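Local structure of conserved hypothetical protein (Caulobacter vibrioides, 1XFJ) at residues P165-P169 with K170-V174; L176-L179 with H180-E183; S238-R241 with A242-N245. The protein probably acts as a purine nucleoside phosphorylase of the YfiH/LACC1 family, splitting inosine and methylthioadenosine with phosphate and deaminating adenosine. All blocks are in the same frame, centred on the assembly; numbering follows the deposited sequence.

Contact 1: residues P165-P169 with K170-V174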
loop_
_atom_site.group_PDB
_atom_site.type_symbol
_atom_site.label_atom_id
_atom_site.label_comp_id
_atom_site.label_asym_id
_atom_site.label_seq_id
_atom_site.Cartn_x
_atom_site.Cartn_y
_atom_site.Cartn_z
ATOM N N PRO A 165 -0.535 -6.868 -1.998
ATOM C CA PRO A 165 -1.811 -7.522 -1.706
ATOM C C PRO A 165 -2.889 -6.456 -1.551
ATOM O O PRO A 165 -2.652 -5.409 -0.955
ATOM C CB PRO A 165 -1.538 -8.252 -0.391
ATOM C CG PRO A 165 -0.053 -8.507 -0.433
ATOM C CD PRO A 165 0.473 -7.199 -0.975
ATOM N N CYS A 166 -4.065 -6.717 -2.105
ATOM C CA CYS A 166 -5.177 -5.780 -2.019
ATOM C C CYS A 166 -6.443 -6.545 -2.360
ATOM O O CYS A 166 -6.384 -7.739 -2.642
ATOM C CB CYS A 166 -4.973 -4.612 -2.994
ATOM S SG CYS A 166 -4.962 -5.057 -4.751
ATOM N N ILE A 167 -7.589 -5.876 -2.324
ATOM C CA ILE A 167 -8.826 -6.561 -2.646
ATOM C C ILE A 167 -8.824 -6.837 -4.152
ATOM O O ILE A 167 -8.633 -5.933 -4.969
ATOM C CB ILE A 167 -10.054 -5.728 -2.205
ATOM C CG1 ILE A 167 -11.327 -6.563 -2.357
ATOM C CG2 ILE A 167 -10.111 -4.417 -2.977
ATOM C CD1 ILE A 167 -12.534 -5.967 -1.638
ATOM N N GLY A 168 -9.014 -8.103 -4.505
ATOM C CA GLY A 168 -8.982 -8.505 -5.901
ATOM C C GLY A 168 -10.231 -8.280 -6.730
ATOM O O GLY A 168 -11.310 -8.041 -6.192
ATOM N N PRO A 169 -10.107 -8.363 -8.064
ATOM C CA PRO A 169 -11.223 -8.169 -8.996
ATOM C C PRO A 169 -12.377 -9.145 -8.802
ATOM O O PRO A 169 -13.485 -8.904 -9.278
ATOM C CB PRO A 169 -10.561 -8.312 -10.365
ATOM C CG PRO A 169 -9.401 -9.219 -10.093
ATOM C CD PRO A 169 -8.867 -8.661 -8.797
ATOM N N LYS A 170 -12.124 -10.249 -8.107
ATOM C CA LYS A 170 -13.180 -11.224 -7.862
ATOM C C LYS A 170 -13.848 -10.917 -6.527
ATOM O O LYS A 170 -14.874 -11.508 -6.183
ATOM C CB LYS A 170 -12.604 -12.644 -7.824
ATOM C CG LYS A 170 -11.707 -12.930 -6.625
ATOM C CD LYS A 170 -11.115 -14.333 -6.697
ATOM C CE LYS A 170 -10.210 -14.631 -5.510
ATOM N NZ LYS A 170 -10.968 -14.671 -4.233
ATOM N N SER A 171 -13.267 -9.977 -5.786
ATOM C CA SER A 171 -13.771 -9.622 -4.463
ATOM C C SER A 171 -14.314 -8.207 -4.283
ATOM O O SER A 171 -15.123 -7.963 -3.386
ATOM C CB SER A 171 -12.659 -9.838 -3.430
ATOM O OG SER A 171 -12.265 -11.199 -3.361
ATOM N N TYR A 172 -13.873 -7.281 -5.126
ATOM C CA TYR A 172 -14.270 -5.880 -4.999
ATOM C C TYR A 172 -15.597 -5.490 -5.656
ATOM O O TYR A 172 -15.622 -5.006 -6.787
ATOM C CB TYR A 172 -13.143 -4.995 -5.544
ATOM C CG TYR A 172 -13.115 -3.582 -4.991
ATOM C CD1 TYR A 172 -14.104 -3.129 -4.118
ATOM C CD2 TYR A 172 -12.106 -2.693 -5.362
ATOM C CE1 TYR A 172 -14.092 -1.824 -3.631
ATOM C CE2 TYR A 172 -12.083 -1.386 -4.879
ATOM C CZ TYR A 172 -13.080 -0.960 -4.019
ATOM O OH TYR A 172 -13.080 0.333 -3.566
ATOM N N GLU A 173 -16.695 -5.684 -4.931
ATOM C CA GLU A 173 -18.015 -5.335 -5.448
ATOM C C GLU A 173 -18.297 -3.852 -5.219
ATOM O O GLU A 173 -18.029 -3.324 -4.137
ATOM C CB GLU A 173 -19.095 -6.167 -4.752
ATOM C CG GLU A 173 -20.500 -5.876 -5.258
ATOM C CD GLU A 173 -21.559 -6.687 -4.547
ATOM O OE1 GLU A 173 -21.931 -6.325 -3.410
ATOM O OE2 GLU A 173 -22.015 -7.697 -5.124
ATOM N N VAL A 174 -18.834 -3.182 -6.237
ATOM C CA VAL A 174 -19.155 -1.762 -6.125
ATOM C C VAL A 174 -20.497 -1.442 -6.780
ATOM O O VAL A 174 -21.041 -2.258 -7.531
ATOM C CB VAL A 174 -18.057 -0.883 -6.770
ATOM C CG1 VAL A 174 -16.707 -1.191 -6.137
ATOM C CG2 VAL A 174 -18.011 -1.116 -8.269
#
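Ile167 and Tyr172, five residues apart round a tight turn, meet as a methyl group on an aromatic ring. The branch that touches is CG2 of Ile167, which sits 4.0 Å from the centroid of the Tyr172 ring and 29° off its normal, a CH-pi contact over one face. It lies nearest the side of the ring marked by CD2, at 3.6 Å from that atom. The two side chains cross at about a right angle, and the remaining arm of Ile167 runs along the backbone instead: CG1 packs 3.7 Å from Ser171 CB, while CD1 reaches the Ser171 carbonyl. Tyr172 swings its ring anti to its own backbone N (chi1 -156°), which brings one face of the ring against CG2 of Ile167.

Within the turn, one acceptor gathers two amides. Gly168 O takes Tyr172 N at 2.9 Å, nearly in line with the C=O bond, and Ser171 N at 2.8 Å from above the carbonyl plane. Tyr172 is also the centre of an inverse gamma turn, which bends the chain again as it enters the next strand.

Asp228 bonds both Gly168 N, through OD1, and Ser171 OG, through OD2. The turn thus links strand 160-163 of the six-stranded sheet, the neighbour of edge strand 221-224, to strand 173-175, whose partner is strand 201-204, with Leu206 of helix 206-216 against Tyr172.

Contact 2: residues L176-L179 with H180-E183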
loop_
_atom_site.group_PDB
_atom_site.type_symbol
_atom_site.label_atom_id
_atom_site.label_comp_id
_atom_site.label_asym_id
_atom_site.label_seq_id
_atom_site.Cartn_x
_atom_site.Cartn_y
_atom_site.Cartn_z
ATOM N N LEU A 176 -23.300 1.451 -8.840
ATOM C CA LEU A 176 -23.316 2.249 -10.061
ATOM C C LEU A 176 -22.790 3.676 -9.911
ATOM O O LEU A 176 -22.284 4.257 -10.870
ATOM C CB LEU A 176 -24.732 2.277 -10.644
ATOM C CG LEU A 176 -25.311 0.923 -11.072
ATOM C CD1 LEU A 176 -26.741 1.108 -11.554
ATOM C CD2 LEU A 176 -24.457 0.315 -12.176
ATOM N N GLU A 177 -22.909 4.252 -8.719
ATOM C CA GLU A 177 -22.405 5.604 -8.510
ATOM C C GLU A 177 -20.881 5.550 -8.582
ATOM O O GLU A 177 -20.233 6.489 -9.045
ATOM C CB GLU A 177 -22.848 6.142 -7.146
ATOM C CG GLU A 177 -22.282 5.388 -5.949
ATOM C CD GLU A 177 -22.681 3.922 -5.928
ATOM O OE1 GLU A 177 -23.897 3.632 -5.960
ATOM O OE2 GLU A 177 -21.776 3.061 -5.881
ATOM N N PHE A 178 -20.326 4.431 -8.121
ATOM C CA PHE A 178 -18.884 4.189 -8.122
ATOM C C PHE A 178 -18.437 4.037 -9.573
ATOM O O PHE A 178 -17.484 4.679 -10.017
ATOM C CB PHE A 178 -18.581 2.902 -7.350
ATOM C CG PHE A 178 -17.114 2.630 -7.151
ATOM C CD1 PHE A 178 -16.489 2.952 -5.950
ATOM C CD2 PHE A 178 -16.365 2.016 -8.151
ATOM C CE1 PHE A 178 -15.139 2.662 -5.745
ATOM C CE2 PHE A 178 -15.019 1.722 -7.960
ATOM C CZ PHE A 178 -14.403 2.045 -6.751
ATOM N N LEU A 179 -19.137 3.176 -10.303
ATOM C CA LEU A 179 -18.846 2.932 -11.715
ATOM C C LEU A 179 -18.864 4.229 -12.511
ATOM O O LEU A 179 -17.922 4.555 -13.236
ATOM C CB LEU A 179 -19.891 1.984 -12.308
ATOM C CG LEU A 179 -19.890 1.953 -13.840
ATOM C CD1 LEU A 179 -18.615 1.283 -14.327
ATOM C CD2 LEU A 179 -21.118 1.219 -14.349
ATOM N N HIS A 180 -19.955 4.969 -12.371
ATOM C CA HIS A 180 -20.119 6.217 -13.095
ATOM C C HIS A 180 -19.078 7.264 -12.719
ATOM O O HIS A 180 -18.637 8.033 -13.572
ATOM C CB HIS A 180 -21.539 6.737 -12.884
ATOM C CG HIS A 180 -22.591 5.821 -13.433
ATOM N ND1 HIS A 180 -23.895 5.826 -12.985
ATOM C CD2 HIS A 180 -22.525 4.860 -14.385
ATOM C CE1 HIS A 180 -24.585 4.905 -13.632
ATOM N NE2 HIS A 180 -23.778 4.303 -14.489
ATOM N N ARG A 181 -18.667 7.287 -11.454
ATOM C CA ARG A 181 -17.660 8.250 -11.021
ATOM C C ARG A 181 -16.369 8.011 -11.800
ATOM O O ARG A 181 -15.757 8.949 -12.310
ATOM C CB ARG A 181 -17.384 8.110 -9.520
ATOM C CG ARG A 181 -16.368 9.116 -8.995
ATOM C CD ARG A 181 -16.066 8.911 -7.516
ATOM N NE ARG A 181 -17.250 9.084 -6.678
ATOM C CZ ARG A 181 -17.840 8.101 -6.004
ATOM N NH1 ARG A 181 -17.360 6.865 -6.066
ATOM N NH2 ARG A 181 -18.913 8.355 -5.267
ATOM N N PHE A 182 -15.954 6.751 -11.888
ATOM C CA PHE A 182 -14.735 6.410 -12.615
ATOM C C PHE A 182 -14.863 6.646 -14.115
ATOM O O PHE A 182 -13.951 7.183 -14.743
ATOM C CB PHE A 182 -14.342 4.951 -12.368
ATOM C CG PHE A 182 -13.488 4.757 -11.150
ATOM C CD1 PHE A 182 -14.039 4.837 -9.876
ATOM C CD2 PHE A 182 -12.118 4.551 -11.278
ATOM C CE1 PHE A 182 -13.240 4.723 -8.740
ATOM C CE2 PHE A 182 -11.306 4.435 -10.148
ATOM C CZ PHE A 182 -11.869 4.523 -8.877
ATOM N N GLU A 183 -15.988 6.240 -14.693
ATOM C CA GLU A 183 -16.184 6.418 -16.126
ATOM C C GLU A 183 -16.184 7.888 -16.519
ATOM O O GLU A 183 -15.686 8.256 -17.584
ATOM C CB GLU A 183 -17.493 5.769 -16.576
ATOM C CG GLU A 183 -17.515 4.256 -16.418
ATOM C CD GLU A 183 -18.704 3.615 -17.107
ATOM O OE1 GLU A 183 -19.824 4.151 -16.981
ATOM O OE2 GLU A 183 -18.521 2.570 -17.765
#
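Phe178 and Phe182 owe their contact to two different first torsions: chi1 of -173° sets the Phe178 ring anti to its backbone N, whereas a chi1 of -87° for Phe182 turns its ring back toward the Phe178 ring, one helical turn earlier. The rings consequently lie side by side and point the same way. Their planes are only 23° apart, but they are slid past each other, with centroids 4.9 Å apart and little overlap. Contact is made by CE1 of Phe182, which comes over one face of the Phe178 ring and approaches its CZ to 3.5 Å. The carbonyl oxygen Phe178 O, meanwhile, lies in the plane of the Phe182 ring, at its edge, 3.5 Å from CD1.

The pair is an i to i+4 contact on the buried face of helix 176-185. Trp134 and Phe204 both meet Phe178 edge-to-face, and Phe209 does the same to Phe182, making an aromatic cluster between this helix, helix 134-139, strand 201-204 and helix 206-216. The backbone bonds beneath it are the usual i to i+4 series, from His180 N to Leu176 O at 2.9 Å through to Glu183 N to Leu179 O.

On other sides of the helix the packing is mixed. Leu179 crosses Glu183 obliquely, its CD1 lying 3.6 Å from the carboxylate carbon CD, while its other methyl, CD2, lies 3.9 Å from CD2 of the His180 ring. Leu176 O sits over one face of the His180 imidazole, near its rim. The Arg181 chain, bent at chi3, brings NH1 to 4.0 Å from CD1 of Phe178, with the guanidinium plane almost perpendicular to the phenyl ring.

Contact 3: residues S238-R241 with A242-N245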
loop_
_atom_site.group_PDB
_atom_site.type_symbol
_atom_site.label_atom_id
_atom_site.label_comp_id
_atom_site.label_asym_id
_atom_site.label_seq_id
_atom_site.Cartn_x
_atom_site.Cartn_y
_atom_site.Cartn_z
ATOM N N SER A 238 -8.834 -7.590 6.102
ATOM C CA SER A 238 -9.668 -7.080 5.014
ATOM C C SER A 238 -10.839 -6.245 5.518
ATOM O O SER A 238 -11.690 -6.740 6.261
ATOM C CB SER A 238 -10.205 -8.240 4.174
ATOM O OG SER A 238 -11.144 -7.780 3.214
ATOM N N ASN A 239 -10.878 -4.979 5.113
ATOM C CA ASN A 239 -11.957 -4.082 5.510
ATOM C C ASN A 239 -13.300 -4.607 5.000
ATOM O O ASN A 239 -14.314 -4.553 5.707
ATOM C CB ASN A 239 -11.689 -2.675 4.959
ATOM C CG ASN A 239 -12.880 -1.740 5.118
ATOM O OD1 ASN A 239 -13.405 -1.555 6.217
ATOM N ND2 ASN A 239 -13.306 -1.142 4.015
ATOM N N ARG A 240 -13.312 -5.132 3.779
ATOM C CA ARG A 240 -14.557 -5.650 3.219
ATOM C C ARG A 240 -15.033 -6.867 3.998
ATOM O O ARG A 240 -16.222 -7.005 4.283
ATOM C CB ARG A 240 -14.380 -5.997 1.736
ATOM C CG ARG A 240 -15.646 -6.518 1.050
ATOM C CD ARG A 240 -16.863 -5.632 1.332
ATOM N NE ARG A 240 -16.684 -4.241 0.913
ATOM C CZ ARG A 240 -16.771 -3.809 -0.342
ATOM N NH1 ARG A 240 -17.039 -4.654 -1.329
ATOM N NH2 ARG A 240 -16.597 -2.520 -0.610
ATOM N N ARG A 241 -14.112 -7.751 4.359
ATOM C CA ARG A 241 -14.502 -8.929 5.119
ATOM C C ARG A 241 -15.012 -8.486 6.489
ATOM O O ARG A 241 -15.968 -9.052 7.020
ATOM C CB ARG A 241 -13.316 -9.885 5.266
ATOM C CG ARG A 241 -13.715 -11.297 5.643
ATOM C CD ARG A 241 -12.551 -12.258 5.440
ATOM N NE ARG A 241 -11.424 -11.895 6.288
ATOM C CZ ARG A 241 -10.198 -11.638 5.845
ATOM N NH1 ARG A 241 -9.923 -11.708 4.548
ATOM N NH2 ARG A 241 -9.247 -11.302 6.704
ATOM N N ALA A 242 -14.376 -7.463 7.053
ATOM C CA ALA A 242 -14.777 -6.935 8.352
ATOM C C ALA A 242 -16.194 -6.383 8.259
ATOM O O ALA A 242 -16.998 -6.547 9.176
ATOM C CB ALA A 242 -13.817 -5.838 8.792
ATOM N N PHE A 243 -16.492 -5.727 7.141
ATOM C CA PHE A 243 -17.809 -5.150 6.916
ATOM C C PHE A 243 -18.875 -6.238 6.908
ATOM O O PHE A 243 -19.906 -6.120 7.571
ATOM C CB PHE A 243 -17.834 -4.408 5.578
ATOM C CG PHE A 243 -19.204 -3.951 5.166
ATOM C CD1 PHE A 243 -19.868 -2.964 5.885
ATOM C CD2 PHE A 243 -19.841 -4.529 4.073
ATOM C CE1 PHE A 243 -21.152 -2.556 5.521
ATOM C CE2 PHE A 243 -21.125 -4.130 3.700
ATOM C CZ PHE A 243 -21.782 -3.142 4.426
ATOM N N LEU A 244 -18.611 -7.299 6.153
ATOM C CA LEU A 244 -19.542 -8.415 6.029
ATOM C C LEU A 244 -19.707 -9.227 7.309
ATOM O O LEU A 244 -20.721 -9.903 7.489
ATOM C CB LEU A 244 -19.093 -9.337 4.894
ATOM C CG LEU A 244 -18.992 -8.664 3.523
ATOM C CD1 LEU A 244 -18.466 -9.659 2.501
ATOM C CD2 LEU A 244 -20.360 -8.139 3.110
ATOM N N ASN A 245 -18.716 -9.167 8.192
ATOM C CA ASN A 245 -18.774 -9.911 9.448
ATOM C C ASN A 245 -19.248 -9.037 10.603
ATOM O O ASN A 245 -19.354 -9.492 11.742
ATOM C CB ASN A 245 -17.403 -10.505 9.779
ATOM C CG ASN A 245 -17.014 -11.633 8.840
ATOM O OD1 ASN A 245 -16.959 -11.455 7.623
ATOM N ND2 ASN A 245 -16.742 -12.805 9.406
#
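Arg240 and Phe243 run side by side off the short helix 239-244, with Arg240 CD 4.2 Å from CD2 of the ring, a loose apolar contact made by the arginine's aliphatic part. The helix opens with a serine N-cap: Ser238 OG accepts from Arg241 N at 3.2 Å, in a nearly straight bond of 164° that satisfies an amide of the first turn. From there the main-chain bonds take over, Ala242 N to Ser238 O and Phe243 N to Asn239 O, both at 2.9 Å, then Leu244 N to Arg240 O. The methyl of Ala242 packs closely on this frame, 3.4 Å from Ser238 O and equally near Asn239 O. Leu244 lies over the next carbonyl, its CG 3.3 Å from Arg240 O.

In the second shell, Asp113 steadies the helix start with both carboxylate oxygens, one bonding Ser238 OG and the other the amide of Arg240. An acidic group at this end would also be expected to interact favourably with the helix dipole. Arg240, bent at both chi2 and chi3, turns its guanidinium outward from the helix, where NH1 bonds Glu173 O. Arg241 reaches in another direction, to the main-chain oxygens of Phe236, Thr229 and Arg230, so that one side chain fastens the helix to the chain just before it and to the preceding loop. Its guanidinium is also covered on one face by Ser238 CB, which stands 3.5 Å above the plane, displaced toward the rim.

In the fold
The three contacts follow one another along the chain in the order 1, 2, 3. Contact 1 comes after strand 160-163 of the six-stranded sheet and ends in strand 173-175, an outer strand of the three-stranded antiparallel sheet it forms with 201-204 and 193-195. That strand runs straight into helix 176-185 of contact 2, centres 16 Å apart, where Tyr172 OH packs 3.8 Å from Phe178 CE1. Contact 3 comes much later in sequence, yet its centre lies about 12 Å from that of contact 1, and its Arg240 packs on Ile167. The turn at 165-174 thus touches both helices, which do not touch each other: contacts 2 and 3 are 22 Å apart between centres and about 7 Å at their nearest atoms.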